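Local coordinates for malate dehydrogenase (Porphyromonas gingivalis, PDB 3FI9), which probably catalyses the NAD-dependent interconversion of malate and oxaloacetate, at residues 102-113 with 131-142. Sequence-based numbering, arbitrary orientation.
Sequences AEIAAQLGKDIK and ITGLVTLIYSGL
Ala106 lays its CB over one face of the Tyr139 ring, a CH-pi contact 3.7 Å from the ring centroid and 15° off its normal. With CG of Tyr139 set beside its own backbone N (chi1 -79°), the ring runs alongside Lys110, whose extended chain points the same way and meets the ring obliquely, CE to CE2. The Tyr139 hydroxyl is hydrogen-bonded to the carbonyl of Ile322.

How small residues let two helices come close is plain at Gly109. Having no side chain, it lets the backbones meet, its CA only 3.8 Å from the CA of Ser140. The Ser140 CA in turn directs a C-H almost straight at Gly109 O, 3.4 Å away. Next to it Thr136 enters as a knob among Ala105, Leu108, Gly109 and Ile112; its OG1 lies within hydrogen-bonding range of both Ala105 O across the contact and Thr132 O in its own helix. Val135 sends CG1, anti to the backbone N, against the Ala106 backbone, where it sits a tight 3.5 Å from CA, while Ala102 CB reaches Ile131 CG2.

At the C-terminal end the Lys113 chain, bent at chi3, folds over the Tyr139 carbonyl, with CE 3.5 Å from that oxygen, which also accepts a hydrogen bond from a water. Ser140 OG accepts from Leu142 N in an ST turn, and Ile112 CG2 touches Leu142 CD1.

Beneath, Leu108, Ile112, Thr132 and Leu142 rest on strand 121-124. Segments 102-113 and 131-140 cross at -30°, their axes 7.1 Å apart at closest approach. They lie on helices 94-115 and 129-140, which pack side by side on one face of the parallel part of the sheet, the helices of two successive right-handed beta-alpha-beta crossovers sharing strand 121-124 in the Rossmann-type NAD-binding domain.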
ATOM      1  N   ALA A 102       9.601   5.168 -25.734  1.00 22.47           N
ATOM      2  CA  ALA A 102      10.793   6.006 -25.873  1.00 22.98           C
ATOM      3  C   ALA A 102      10.395   7.478 -25.980  1.00 22.45           C
ATOM      4  O   ALA A 102      11.069   8.355 -25.392  1.00 21.79           O
ATOM      5  CB  ALA A 102      11.642   5.589 -27.056  1.00 22.84           C
ATOM      6  N   GLU A 103       9.326   7.751 -26.727  1.00 22.70           N
ATOM      7  CA  GLU A 103       8.817   9.139 -26.880  1.00 23.42           C
ATOM      8  C   GLU A 103       8.287   9.719 -25.564  1.00 22.25           C
ATOM      9  O   GLU A 103       8.478  10.893 -25.289  1.00 22.26           O
ATOM     10  CB  GLU A 103       7.687   9.249 -27.916  1.00 24.62           C
ATOM     11  CG  GLU A 103       8.037   8.816 -29.345  1.00 29.01           C
ATOM     12  CD  GLU A 103       9.014   9.739 -30.043  1.00 34.51           C
ATOM     13  OE1 GLU A 103       9.616  10.599 -29.379  1.00 34.85           O
ATOM     14  OE2 GLU A 103       9.187   9.590 -31.274  1.00 36.99           O
ATOM     15  N   ILE A 104       7.578   8.932 -24.767  1.00 21.29           N
ATOM     16  CA  ILE A 104       7.100   9.513 -23.501  1.00 21.26           C
ATOM     17  C   ILE A 104       8.294   9.752 -22.597  1.00 19.16           C
ATOM     18  O   ILE A 104       8.335  10.736 -21.879  1.00 16.51           O
ATOM     19  CB  ILE A 104       6.082   8.637 -22.754  1.00 21.91           C
ATOM     20  CG1 ILE A 104       4.931   8.286 -23.668  1.00 23.30           C
ATOM     21  CG2 ILE A 104       5.482   9.438 -21.593  1.00 24.58           C
ATOM     22  CD1 ILE A 104       4.176   7.004 -23.195  1.00 27.18           C
ATOM     23  N   ALA A 105       9.290   8.875 -22.676  1.00 19.38           N
ATOM     24  CA  ALA A 105      10.505   9.061 -21.883  1.00 19.25           C
ATOM     25  C   ALA A 105      11.242  10.323 -22.347  1.00 19.23           C
ATOM     26  O   ALA A 105      11.751  11.071 -21.533  1.00 17.79           O
ATOM     27  CB  ALA A 105      11.436   7.848 -21.999  1.00 19.78           C
ATOM     28  N   ALA A 106      11.299  10.583 -23.652  1.00 19.58           N
ATOM     29  CA  ALA A 106      11.995  11.850 -24.113  1.00 19.48           C
ATOM     30  C   ALA A 106      11.287  13.112 -23.626  1.00 18.98           C
ATOM     31  O   ALA A 106      11.912  14.105 -23.166  1.00 19.05           O
ATOM     32  CB  ALA A 106      12.107  11.901 -25.628  1.00 18.76           C
ATOM     33  N   GLN A 107       9.979  13.081 -23.754  1.00 19.53           N
ATOM     34  CA  GLN A 107       9.136  14.172 -23.269  1.00 20.86           C
ATOM     35  C   GLN A 107       9.282  14.375 -21.783  1.00 20.03           C
ATOM     36  O   GLN A 107       9.280  15.511 -21.337  1.00 20.86           O
ATOM     37  CB  GLN A 107       7.655  13.952 -23.637  1.00 21.66           C
ATOM     38  CG  GLN A 107       6.794  15.182 -23.316  1.00 25.25           C
ATOM     39  CD  GLN A 107       7.194  16.405 -24.169  1.00 30.91           C
ATOM     40  OE1 GLN A 107       7.278  16.309 -25.389  1.00 33.97           O
ATOM     41  NE2 GLN A 107       7.460  17.544 -23.520  1.00 32.46           N
ATOM     42  N   LEU A 108       9.432  13.300 -20.994  1.00 19.52           N
ATOM     43  CA  LEU A 108       9.662  13.500 -19.562  1.00 19.49           C
ATOM     44  C   LEU A 108      11.000  14.180 -19.310  1.00 18.64           C
ATOM     45  O   LEU A 108      11.090  15.100 -18.512  1.00 17.67           O
ATOM     46  CB  LEU A 108       9.604  12.182 -18.787  1.00 19.48           C
ATOM     47  CG  LEU A 108       9.993  12.180 -17.297  1.00 19.66           C
ATOM     48  CD1 LEU A 108       9.123  13.166 -16.514  1.00 20.12           C
ATOM     49  CD2 LEU A 108       9.764  10.742 -16.805  1.00 18.77           C
ATOM     50  N   GLY A 109      12.045  13.732 -20.004  1.00 18.90           N
ATOM     51  CA  GLY A 109      13.314  14.450 -19.948  1.00 19.66           C
ATOM     52  C   GLY A 109      13.202  15.944 -20.315  1.00 19.43           C
ATOM     53  O   GLY A 109      13.703  16.813 -19.601  1.00 20.26           O
ATOM     54  N   LYS A 110      12.598  16.255 -21.446  1.00 19.76           N
ATOM     55  CA  LYS A 110      12.466  17.661 -21.878  1.00 20.62           C
ATOM     56  C   LYS A 110      11.750  18.508 -20.794  1.00 20.26           C
ATOM     57  O   LYS A 110      12.106  19.664 -20.505  1.00 19.49           O
ATOM     58  CB  LYS A 110      11.656  17.712 -23.173  1.00 21.90           C
ATOM     59  CG  LYS A 110      12.302  17.058 -24.406  1.00 23.35           C
ATOM     60  CD  LYS A 110      11.235  16.956 -25.506  1.00 24.52           C
ATOM     61  CE  LYS A 110      11.749  16.250 -26.756  1.00 28.11           C
ATOM     62  NZ  LYS A 110      10.864  16.454 -27.946  1.00 28.61           N
ATOM     63  N   ASP A 111      10.739  17.898 -20.182  1.00 20.93           N
ATOM     64  CA  ASP A 111       9.928  18.557 -19.131  1.00 20.89           C
ATOM     65  C   ASP A 111      10.733  18.805 -17.873  1.00 21.11           C
ATOM     66  O   ASP A 111      10.601  19.855 -17.217  1.00 20.98           O
ATOM     67  CB  ASP A 111       8.745  17.667 -18.750  1.00 21.32           C
ATOM     68  CG  ASP A 111       7.661  17.618 -19.806  1.00 23.84           C
ATOM     69  OD1 ASP A 111       7.628  18.466 -20.714  1.00 28.55           O
ATOM     70  OD2 ASP A 111       6.836  16.689 -19.742  1.00 29.15           O
ATOM     71  N   ILE A 112      11.557  17.832 -17.516  1.00 20.50           N
ATOM     72  CA  ILE A 112      12.431  17.987 -16.365  1.00 21.12           C
ATOM     73  C   ILE A 112      13.370  19.132 -16.694  1.00 21.65           C
ATOM     74  O   ILE A 112      13.730  19.918 -15.814  1.00 20.70           O
ATOM     75  CB  ILE A 112      13.237  16.693 -16.045  1.00 21.57           C
ATOM     76  CG1 ILE A 112      12.350  15.626 -15.355  1.00 20.91           C
ATOM     77  CG2 ILE A 112      14.455  17.011 -15.217  1.00 20.64           C
ATOM     78  CD1 ILE A 112      12.979  14.225 -15.294  1.00 20.88           C
ATOM     79  N   LYS A 113      13.766  19.238 -17.964  1.00 21.57           N
ATOM     80  CA  LYS A 113      14.788  20.213 -18.324  1.00 22.94           C
ATOM     81  C   LYS A 113      14.229  21.628 -18.261  1.00 23.09           C
ATOM     82  O   LYS A 113      14.906  22.560 -17.816  1.00 22.74           O
ATOM     83  CB  LYS A 113      15.440  19.897 -19.694  1.00 22.65           C
ATOM     84  CG  LYS A 113      16.603  20.863 -20.056  1.00 25.44           C
ATOM     85  CD  LYS A 113      17.219  20.544 -21.443  1.00 26.42           C
ATOM     86  CE  LYS A 113      18.338  19.536 -21.351  1.00 28.63           C
ATOM     87  NZ  LYS A 113      19.064  19.343 -22.672  1.00 28.73           N
ATOM     88  N   ILE A 131      15.792   1.390 -22.057  1.00 23.84           N
ATOM     89  CA  ILE A 131      15.646   2.424 -23.073  1.00 22.02           C
ATOM     90  C   ILE A 131      15.057   3.631 -22.406  1.00 21.00           C
ATOM     91  O   ILE A 131      15.596   4.726 -22.517  1.00 21.28           O
ATOM     92  CB  ILE A 131      14.725   2.010 -24.223  1.00 22.70           C
ATOM     93  CG1 ILE A 131      15.391   0.959 -25.127  1.00 21.59           C
ATOM     94  CG2 ILE A 131      14.309   3.251 -25.066  1.00 20.91           C
ATOM     95  CD1 ILE A 131      16.727   1.376 -25.714  1.00 24.15           C
ATOM     96  N   THR A 132      13.951   3.440 -21.684  1.00 20.29           N
ATOM     97  CA  THR A 132      13.248   4.591 -21.095  1.00 18.37           C
ATOM     98  C   THR A 132      14.108   5.356 -20.115  1.00 18.91           C
ATOM     99  O   THR A 132      14.131   6.604 -20.090  1.00 18.03           O
ATOM    100  CB  THR A 132      11.920   4.166 -20.430  1.00 19.71           C
ATOM    101  OG1 THR A 132      12.173   3.156 -19.430  1.00 17.09           O
ATOM    102  CG2 THR A 132      10.984   3.588 -21.483  1.00 20.53           C
ATOM    103  N   GLY A 133      14.814   4.618 -19.267  1.00 17.43           N
ATOM    104  CA  GLY A 133      15.727   5.257 -18.381  1.00 18.33           C
ATOM    105  C   GLY A 133      16.840   5.992 -19.121  1.00 17.88           C
ATOM    106  O   GLY A 133      17.230   7.099 -18.706  1.00 17.33           O
ATOM    107  N   LEU A 134      17.381   5.400 -20.192  1.00 17.27           N
ATOM    108  CA  LEU A 134      18.525   6.076 -20.886  1.00 17.37           C
ATOM    109  C   LEU A 134      18.047   7.333 -21.642  1.00 17.31           C
ATOM    110  O   LEU A 134      18.704   8.381 -21.650  1.00 18.39           O
ATOM    111  CB  LEU A 134      19.197   5.093 -21.858  1.00 18.34           C
ATOM    112  CG  LEU A 134      20.295   5.589 -22.798  1.00 18.36           C
ATOM    113  CD1 LEU A 134      21.462   6.098 -22.002  1.00 18.38           C
ATOM    114  CD2 LEU A 134      20.771   4.430 -23.728  1.00 18.42           C
ATOM    115  N   VAL A 135      16.878   7.225 -22.255  1.00 17.29           N
ATOM    116  CA  VAL A 135      16.311   8.359 -22.987  1.00 17.15           C
ATOM    117  C   VAL A 135      15.982   9.472 -22.014  1.00 17.44           C
ATOM    118  O   VAL A 135      16.280  10.651 -22.262  1.00 16.96           O
ATOM    119  CB  VAL A 135      15.019   7.952 -23.703  1.00 17.06           C
ATOM    120  CG1 VAL A 135      14.265   9.193 -24.187  1.00 15.53           C
ATOM    121  CG2 VAL A 135      15.319   6.993 -24.882  1.00 16.44           C
ATOM    122  N   THR A 136      15.368   9.124 -20.888  1.00 17.91           N
ATOM    123  CA  THR A 136      15.118  10.186 -19.905  1.00 18.27           C
ATOM    124  C   THR A 136      16.382  10.886 -19.462  1.00 19.27           C
ATOM    125  O   THR A 136      16.402  12.119 -19.379  1.00 20.07           O
ATOM    126  CB  THR A 136      14.317   9.689 -18.672  1.00 19.03           C
ATOM    127  OG1 THR A 136      13.020   9.306 -19.083  1.00 18.05           O
ATOM    128  CG2 THR A 136      14.158  10.801 -17.641  1.00 18.36           C
ATOM    129  N   LEU A 137      17.429  10.121 -19.098  1.00 18.27           N
ATOM    130  CA  LEU A 137      18.710  10.702 -18.718  1.00 18.67           C
ATOM    131  C   LEU A 137      19.228  11.686 -19.779  1.00 19.14           C
ATOM    132  O   LEU A 137      19.609  12.823 -19.475  1.00 18.41           O
ATOM    133  CB  LEU A 137      19.754   9.578 -18.503  1.00 19.09           C
ATOM    134  CG  LEU A 137      21.162   9.983 -18.094  1.00 18.75           C
ATOM    135  CD1 LEU A 137      21.158  10.986 -16.924  1.00 16.83           C
ATOM    136  CD2 LEU A 137      22.110   8.762 -17.854  1.00 18.34           C
ATOM    137  N   ILE A 138      19.243  11.237 -21.027  1.00 18.11           N
ATOM    138  CA  ILE A 138      19.787  12.038 -22.119  1.00 19.66           C
ATOM    139  C   ILE A 138      19.030  13.365 -22.331  1.00 20.08           C
ATOM    140  O   ILE A 138      19.642  14.453 -22.311  1.00 21.52           O
ATOM    141  CB  ILE A 138      19.820  11.225 -23.404  1.00 19.77           C
ATOM    142  CG1 ILE A 138      20.873  10.119 -23.266  1.00 20.19           C
ATOM    143  CG2 ILE A 138      20.140  12.145 -24.580  1.00 21.64           C
ATOM    144  CD1 ILE A 138      20.795   9.091 -24.395  1.00 21.88           C
ATOM    145  N   TYR A 139      17.708  13.287 -22.424  1.00 19.34           N
ATOM    146  CA  TYR A 139      16.902  14.493 -22.595  1.00 19.24           C
ATOM    147  C   TYR A 139      16.772  15.394 -21.348  1.00 20.45           C
ATOM    148  O   TYR A 139      16.473  16.595 -21.471  1.00 19.87           O
ATOM    149  CB  TYR A 139      15.538  14.124 -23.089  1.00 18.89           C
ATOM    150  CG  TYR A 139      15.489  13.830 -24.571  1.00 21.90           C
ATOM    151  CD1 TYR A 139      15.708  12.542 -25.049  1.00 21.40           C
ATOM    152  CD2 TYR A 139      15.208  14.832 -25.485  1.00 20.76           C
ATOM    153  CE1 TYR A 139      15.650  12.249 -26.403  1.00 22.45           C
ATOM    154  CE2 TYR A 139      15.163  14.559 -26.850  1.00 21.72           C
ATOM    155  CZ  TYR A 139      15.386  13.264 -27.307  1.00 24.02           C
ATOM    156  OH  TYR A 139      15.330  12.942 -28.669  1.00 24.37           O
ATOM    157  N   SER A 140      16.985  14.834 -20.158  1.00 18.92           N
ATOM    158  CA  SER A 140      16.754  15.587 -18.926  1.00 19.30           C
ATOM    159  C   SER A 140      17.894  16.567 -18.649  1.00 19.85           C
ATOM    160  O   SER A 140      17.734  17.507 -17.864  1.00 20.37           O
ATOM    161  CB  SER A 140      16.680  14.628 -17.732  1.00 18.70           C
ATOM    162  OG  SER A 140      17.993  14.123 -17.395  1.00 16.42           O
ATOM    163  N   GLY A 141      19.066  16.299 -19.220  1.00 20.94           N
ATOM    164  CA  GLY A 141      20.271  17.107 -18.938  1.00 21.12           C
ATOM    165  C   GLY A 141      20.929  16.802 -17.605  1.00 21.77           C
ATOM    166  O   GLY A 141      21.894  17.482 -17.220  1.00 21.82           O
ATOM    167  N   LEU A 142      20.421  15.793 -16.880  1.00 20.08           N
ATOM    168  CA  LEU A 142      20.951  15.502 -15.548  1.00 20.01           C
ATOM    169  C   LEU A 142      22.257  14.709 -15.672  1.00 20.57           C
ATOM    170  O   LEU A 142      22.556  14.211 -16.750  1.00 21.44           O
ATOM    171  CB  LEU A 142      19.920  14.760 -14.662  1.00 18.66           C
ATOM    172  CG  LEU A 142      18.547  15.465 -14.422  1.00 20.17           C
ATOM    173  CD1 LEU A 142      17.578  14.559 -13.709  1.00 16.44           C
ATOM    174  CD2 LEU A 142      18.678  16.800 -13.638  1.00 22.31           C
TER
HETATM  175  O   HOH W   1      16.475  17.720 -23.976  1.00 22.92           O
HETATM  176  O   HOH W   2      20.236  17.286 -22.152  1.00 30.66           O